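Local coordinates for protein putative pyridoxal phosphate-dependent transferase (PDB 4DQ6) that binds pyridoxal-5'-phosphate and belongs to the class I and II aminotransferase fold family, forming an assembly of two chains, at residues Y29-N32 with D33-P36; S71-E74 with S75-N78; D263-T266 with R267-I270. One frame throughout, in Å; residues are numbered along the deposited sequence. Where two conformers were deposited one is given.

Contact 1 of 3, residues Y29-N32 with D33-P36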
loop_
_atom_site.group_PDB
_atom_site.type_symbol
_atom_site.label_atom_id
_atom_site.label_comp_id
_atom_site.label_asym_id
_atom_site.label_seq_id
_atom_site.Cartn_x
_atom_site.Cartn_y
_atom_site.Cartn_z
ATOM N N TYR A 29 23.753 -10.509 3.761
ATOM C CA TYR A 29 25.178 -10.529 4.107
ATOM C C TYR A 29 25.609 -11.836 4.779
ATOM O O TYR A 29 26.798 -12.037 4.977
ATOM C CB TYR A 29 25.503 -9.361 5.029
ATOM C CG TYR A 29 25.253 -8.022 4.366
ATOM C CD1 TYR A 29 26.173 -7.463 3.501
ATOM C CD2 TYR A 29 24.094 -7.332 4.606
ATOM C CE1 TYR A 29 25.924 -6.253 2.894
ATOM C CE2 TYR A 29 23.826 -6.116 4.005
ATOM C CZ TYR A 29 24.753 -5.578 3.148
ATOM O OH TYR A 29 24.439 -4.386 2.523
ATOM N N GLY A 30 24.645 -12.669 5.172
ATOM C CA GLY A 30 24.962 -13.942 5.808
ATOM C C GLY A 30 24.914 -13.892 7.322
ATOM O O GLY A 30 24.978 -14.952 7.975
ATOM N N THR A 31 24.818 -12.683 7.878
ATOM C CA THR A 31 24.739 -12.447 9.315
ATOM C C THR A 31 24.077 -11.110 9.570
ATOM O O THR A 31 24.101 -10.261 8.698
ATOM C CB THR A 31 26.128 -12.478 9.992
ATOM O OG1 THR A 31 25.991 -12.118 11.375
ATOM C CG2 THR A 31 27.083 -11.546 9.330
ATOM N N ASN A 32 23.459 -10.955 10.743
ATOM C CA ASN A 32 22.866 -9.718 11.215
ATOM C C ASN A 32 23.774 -8.961 12.203
ATOM O O ASN A 32 23.459 -7.854 12.632
ATOM C CB ASN A 32 21.544 -10.033 11.915
ATOM C CG ASN A 32 20.341 -9.272 11.363
ATOM O OD1 ASN A 32 20.347 -8.629 10.276
ATOM N ND2 ASN A 32 19.237 -9.405 12.103
ATOM N N ASP A 33 24.896 -9.565 12.584
ATOM C CA ASP A 33 25.838 -8.972 13.504
ATOM C C ASP A 33 26.815 -8.027 12.795
ATOM O O ASP A 33 28.043 -8.256 12.779
ATOM C CB ASP A 33 26.612 -10.075 14.204
ATOM C CG ASP A 33 27.314 -9.569 15.407
ATOM O OD1 ASP A 33 26.748 -8.626 16.001
ATOM O OD2 ASP A 33 28.399 -10.096 15.757
ATOM N N LEU A 34 26.252 -6.995 12.172
ATOM C CA LEU A 34 26.979 -5.991 11.429
ATOM C C LEU A 34 26.491 -4.586 11.798
ATOM O O LEU A 34 25.374 -4.417 12.200
ATOM C CB LEU A 34 26.768 -6.212 9.931
ATOM C CG LEU A 34 27.152 -7.588 9.429
ATOM C CD1 LEU A 34 26.637 -7.652 8.000
ATOM C CD2 LEU A 34 28.644 -7.801 9.503
ATOM N N LEU A 35 27.349 -3.583 11.612
ATOM C CA LEU A 35 26.968 -2.180 11.758
ATOM C C LEU A 35 26.325 -1.788 10.410
ATOM O O LEU A 35 26.995 -1.827 9.400
ATOM C CB LEU A 35 28.195 -1.297 12.020
ATOM C CG LEU A 35 27.998 0.202 12.354
ATOM C CD1 LEU A 35 29.158 0.755 13.182
ATOM C CD2 LEU A 35 27.877 1.043 11.104
ATOM N N PRO A 36 25.055 -1.387 10.418
ATOM C CA PRO A 36 24.366 -1.183 9.126
ATOM C C PRO A 36 24.542 0.223 8.560
ATOM O O PRO A 36 24.196 1.217 9.195
ATOM C CB PRO A 36 22.899 -1.444 9.499
ATOM C CG PRO A 36 22.828 -0.980 10.896
ATOM C CD PRO A 36 24.113 -1.363 11.548
#
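Thr31 meets Asp33, and Tyr29 and Thr31 meet Leu34, in a local turn contact at the surface, where the chain leaves helix 25-29 and bends into the short strand 35-36. Gly30, at positive phi, takes the chain off the helix. The polar half is a side-chain-to-backbone bond: Asp33 N donates to Thr31 OG1 at 3.0 Å, nearly straight at 165°. With chi1 at 175° the hydroxyl swings away from the threonine's own N and faces the amide two residues on. Asp33 is the centre of an inverse gamma turn, closed by a weak bond from Leu34 N to Asn32 O, 3.0 Å. The apolar half belongs to Leu34: its CD1 touches Tyr29 CB at 3.6 Å, and its CG lies 4.0 Å from Thr31 CG2. Val347 of helix 339-350 packs on Tyr29, Thr31 and Leu34 alike, while Tyr29 OH bonds Leu354 O and Asn32 ND2 bonds Ser23 O. Thr31 thus works with two branches, its hydroxyl gripping the amide of Asp33 and its methyl meeting Leu34, so one residue joins a backbone N-H of the turn to the buried leucine.

Contact 2 of 3, residues S71-E74 with S75-N78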
loop_
_atom_site.group_PDB
_atom_site.type_symbol
_atom_site.label_atom_id
_atom_site.label_comp_id
_atom_site.label_asym_id
_atom_site.label_seq_id
_atom_site.Cartn_x
_atom_site.Cartn_y
_atom_site.Cartn_z
ATOM N N SER A 71 -6.388 19.715 1.823
ATOM C CA SER A 71 -5.161 20.218 2.493
ATOM C C SER A 71 -3.910 19.338 2.259
ATOM O O SER A 71 -2.790 19.852 2.273
ATOM C CB SER A 71 -5.388 20.342 4.014
ATOM O OG SER A 71 -5.710 19.110 4.628
ATOM N N TYR A 72 -4.121 18.045 1.990
ATOM C CA TYR A 72 -3.020 17.131 1.755
ATOM C C TYR A 72 -2.287 17.495 0.452
ATOM O O TYR A 72 -1.106 17.826 0.459
ATOM C CB TYR A 72 -3.552 15.705 1.716
ATOM C CG TYR A 72 -2.587 14.642 1.371
ATOM C CD1 TYR A 72 -2.295 14.322 0.062
ATOM C CD2 TYR A 72 -1.957 13.909 2.383
ATOM C CE1 TYR A 72 -1.405 13.296 -0.254
ATOM C CE2 TYR A 72 -1.107 12.863 2.128
ATOM C CZ TYR A 72 -0.785 12.571 0.811
ATOM O OH TYR A 72 0.071 11.541 0.383
ATOM N N ASN A 73 -3.018 17.532 -0.666
ATOM C CA ASN A 73 -2.365 17.898 -1.953
ATOM C C ASN A 73 -1.968 19.392 -1.957
ATOM O O ASN A 73 -0.980 19.740 -2.560
ATOM C CB ASN A 73 -3.234 17.565 -3.170
ATOM C CG ASN A 73 -3.184 16.086 -3.513
ATOM O OD1 ASN A 73 -2.287 15.367 -3.053
ATOM N ND2 ASN A 73 -4.155 15.612 -4.326
ATOM N N GLU A 74 -2.704 20.259 -1.248
ATOM C CA GLU A 74 -2.285 21.664 -1.087
ATOM C C GLU A 74 -0.888 21.763 -0.431
ATOM O O GLU A 74 -0.088 22.585 -0.837
ATOM C CB GLU A 74 -3.308 22.473 -0.277
ATOM C CG GLU A 74 -4.573 22.722 -1.090
ATOM C CD GLU A 74 -5.810 23.262 -0.353
ATOM O OE1 GLU A 74 -5.881 23.301 0.917
ATOM O OE2 GLU A 74 -6.770 23.640 -1.107
ATOM N N SER A 75 -0.586 20.898 0.550
ATOM C CA SER A 75 0.714 20.938 1.168
ATOM C C SER A 75 1.822 20.592 0.183
ATOM O O SER A 75 2.931 21.148 0.259
ATOM C CB SER A 75 0.783 20.023 2.420
ATOM O OG SER A 75 0.866 18.646 2.132
ATOM N N ILE A 76 1.520 19.625 -0.696
ATOM C CA ILE A 76 2.461 19.222 -1.724
ATOM C C ILE A 76 2.682 20.359 -2.747
ATOM O O ILE A 76 3.815 20.709 -3.072
ATOM C CB ILE A 76 2.003 17.944 -2.441
ATOM C CG1 ILE A 76 1.977 16.781 -1.431
ATOM C CG2 ILE A 76 2.892 17.630 -3.649
ATOM C CD1 ILE A 76 1.265 15.516 -1.931
ATOM N N VAL A 77 1.609 20.906 -3.258
ATOM C CA VAL A 77 1.707 21.997 -4.228
ATOM C C VAL A 77 2.531 23.133 -3.637
ATOM O O VAL A 77 3.396 23.687 -4.270
ATOM C CB VAL A 77 0.303 22.518 -4.646
ATOM C CG1 VAL A 77 0.412 23.811 -5.462
ATOM C CG2 VAL A 77 -0.449 21.420 -5.405
ATOM N N ASN A 78 2.256 23.483 -2.382
ATOM C CA ASN A 78 2.982 24.572 -1.734
ATOM C C ASN A 78 4.430 24.292 -1.506
ATOM O O ASN A 78 5.266 25.146 -1.708
ATOM C CB ASN A 78 2.272 24.934 -0.424
ATOM C CG ASN A 78 0.904 25.538 -0.685
ATOM O OD1 ASN A 78 0.628 26.041 -1.818
ATOM N ND2 ASN A 78 0.017 25.493 0.312
#
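Ser75 leans back on Tyr72 within helix 70-84, in a contact between successive turns of one alpha-helix of this class I and II aminotransferase-type chain. The main-chain bonds come first. Val77 N points at Asn73 O over 2.9 Å, almost straight at 173°, and Asn78 N reaches Glu74 O at the same 2.9 Å; Ser75 N bonds Ser71 O less directly. The bond from Ile76 N to Tyr72 O is weak and stretched to 3.4 Å.

That carbonyl has a stronger donor in a side chain. With chi1 at 75° Ser75 OG is tucked over its own backbone, which turns the hydroxyl toward the preceding turn to donate to Tyr72 O. A weak bond from Ser75 N reaches the same oxygen, so three donors converge on it and the buried serine hydroxyl is satisfied within the helix itself.

Apolar contact is made by Ile76. The far end of its CG1 branch, CD1, lies 3.9 Å from Tyr72 CE1, the two side chains slanting across each other. Ile76 CD1 is also in van der Waals contact with Asn73 OD1, 3.7 Å away, and the asparagine side chain runs alongside and points the same way. Asn73 OD1 also meets the edge of the Tyr72 ring, in its plane. Val77 packs its CG2 against Asn73 O.

Helix 275-287 and strand 93-96 supply much of the surroundings: Leu278 and Thr281 of the helix touch Tyr72, and Leu93 of the strand meets Asn73, Ile76 and Val77. Tyr72 OH bonds Asn273 ND2, and Ser71 OG bonds Glu282 OE1. Within the helix, Ser75 OG stands 2.7 Å from Tyr72 O, in the carbonyl plane and on a lone pair.

Contact 3 of 3, residues D263-T266 with R267-I270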
loop_
_atom_site.group_PDB
_atom_site.type_symbol
_atom_site.label_atom_id
_atom_site.label_comp_id
_atom_site.label_asym_id
_atom_site.label_seq_id
_atom_site.Cartn_x
_atom_site.Cartn_y
_atom_site.Cartn_z
ATOM N N ASP A 263 -6.400 4.879 -13.773
ATOM C CA ASP A 263 -7.119 3.675 -14.039
ATOM C C ASP A 263 -6.311 2.411 -13.662
ATOM O O ASP A 263 -6.901 1.413 -13.270
ATOM C CB ASP A 263 -7.427 3.631 -15.533
ATOM C CG ASP A 263 -8.551 4.566 -15.915
ATOM O OD1 ASP A 263 -9.218 5.189 -15.038
ATOM O OD2 ASP A 263 -8.775 4.691 -17.138
ATOM N N ALA A 264 -4.969 2.471 -13.777
ATOM C CA ALA A 264 -4.107 1.362 -13.292
ATOM C C ALA A 264 -4.214 1.194 -11.803
ATOM O O ALA A 264 -4.345 0.070 -11.295
ATOM C CB ALA A 264 -2.661 1.562 -13.715
ATOM N N PHE A 265 -4.206 2.306 -11.052
ATOM C CA PHE A 265 -4.427 2.196 -9.604
ATOM C C PHE A 265 -5.805 1.680 -9.274
ATOM O O PHE A 265 -6.007 1.050 -8.212
ATOM C CB PHE A 265 -4.087 3.504 -8.884
ATOM C CG PHE A 265 -2.583 3.684 -8.639
ATOM C CD1 PHE A 265 -1.901 2.793 -7.786
ATOM C CD2 PHE A 265 -1.873 4.740 -9.166
ATOM C CE1 PHE A 265 -0.539 2.944 -7.558
ATOM C CE2 PHE A 265 -0.522 4.902 -8.915
ATOM C CZ PHE A 265 0.139 4.006 -8.080
ATOM N N THR A 266 -6.811 2.046 -10.067
ATOM C CA THR A 266 -8.135 1.511 -9.865
ATOM C C THR A 266 -8.169 0.009 -10.079
ATOM O O THR A 266 -8.752 -0.739 -9.294
ATOM C CB THR A 266 -9.158 2.206 -10.800
ATOM O OG1 THR A 266 -9.287 3.582 -10.370
ATOM C CG2 THR A 266 -10.551 1.500 -10.729
ATOM N N ARG A 267 -7.477 -0.409 -11.123
ATOM C CA ARG A 267 -7.364 -1.824 -11.448
ATOM C C ARG A 267 -6.792 -2.654 -10.300
ATOM O O ARG A 267 -7.345 -3.732 -10.020
ATOM C CB ARG A 267 -6.570 -2.004 -12.755
ATOM C CG ARG A 267 -6.207 -3.439 -13.003
ATOM C CD ARG A 267 -5.439 -3.646 -14.297
ATOM N NE ARG A 267 -4.280 -2.754 -14.530
ATOM C CZ ARG A 267 -3.018 -2.939 -14.104
ATOM N NH1 ARG A 267 -2.040 -2.083 -14.457
ATOM N NH2 ARG A 267 -2.698 -3.983 -13.348
ATOM N N ILE A 268 -5.758 -2.133 -9.625
ATOM C CA ILE A 268 -5.176 -2.849 -8.455
ATOM C C ILE A 268 -5.768 -2.370 -7.135
ATOM O O ILE A 268 -5.322 -2.847 -6.065
ATOM C CB ILE A 268 -3.629 -2.826 -8.451
ATOM C CG1 ILE A 268 -3.028 -1.430 -8.375
ATOM C CG2 ILE A 268 -3.061 -3.510 -9.704
ATOM C CD1 ILE A 268 -1.562 -1.389 -7.956
ATOM N N ASP A 269 -6.771 -1.485 -7.168
ATOM C CA ASP A 269 -7.447 -0.980 -5.961
ATOM C C ASP A 269 -6.498 -0.411 -4.889
ATOM O O ASP A 269 -6.618 -0.707 -3.694
ATOM C CB ASP A 269 -8.403 -2.008 -5.347
ATOM C CG ASP A 269 -9.318 -1.364 -4.306
ATOM O OD1 ASP A 269 -9.771 -0.199 -4.562
ATOM O OD2 ASP A 269 -9.490 -1.951 -3.180
ATOM N N ILE A 270 -5.511 0.376 -5.311
ATOM C CA ILE A 270 -4.625 1.077 -4.365
ATOM C C ILE A 270 -4.908 2.559 -4.578
ATOM O O ILE A 270 -4.400 3.171 -5.542
ATOM C CB ILE A 270 -3.155 0.668 -4.586
ATOM C CG1 ILE A 270 -2.971 -0.795 -4.133
ATOM C CG2 ILE A 270 -2.188 1.625 -3.865
ATOM C CD1 ILE A 270 -1.537 -1.273 -4.123
HETATM O O HOH W 1 -10.444 0.231 -7.267
#
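Arg267 folds back along the last turn of helix 255-267 toward Ala264. Its CB rests 3.4 Å from Ala264 O and close to Asp263 O; CG and CD continue extended, then a bend at chi3 (49°) turns the guanidinium so that Ala264 O lies over one face, toward its rim. At the tip NH1 comes 3.8 Å from Ala264 CB and forms a salt bridge with Glu109 OE2. Beyond the arginine the helix ends in a Schellman motif: Asp269 has positive phi, Asp269 N donates to Thr266 O, and Ile270 N bonds Phe265 O at 3.0 Å, in the carbonyl plane. A water donates to both Thr266 O and Asp269 OD1, 2.8 Å each, bridging the carboxylate to the helix end. The Phe265 side chain slants across Ile270, CD1 4.0 Å from Ile270 CB. Asp269 touches a bound pyridoxal-5'-phosphate, which places this helix end beside the cofactor. Arg267 O bonds Ser104 OG of the second subunit, which also packs Ile100 on Asp269 and Pro97 on Ile270. Within the chain, Leu105 of helix 99-110 meets Phe265 and Arg267, and Ile94 and Ser96 of strand 93-96 adjoin the Phe265 ring.

From the N terminus the three contacts come in series, each local to its own stretch, so none encloses or crosses another. Contact 1 closes the turn between helix 25-29 and strand 35-36, which pairs with strand 352-353. Contact 2 knits turns of helix 70-84 across the chain's centre from contact 1, the centres of the two contacts being about 40 Å apart. Contact 3 ends helix 255-267 ahead of helix 275-287. Contacts 2 and 3 approach to about 11 Å between nearest atoms without touching, and both pack on strand 93-96, an edge of the seven-stranded sheet within this chain. Contact 3 alone meets the second subunit.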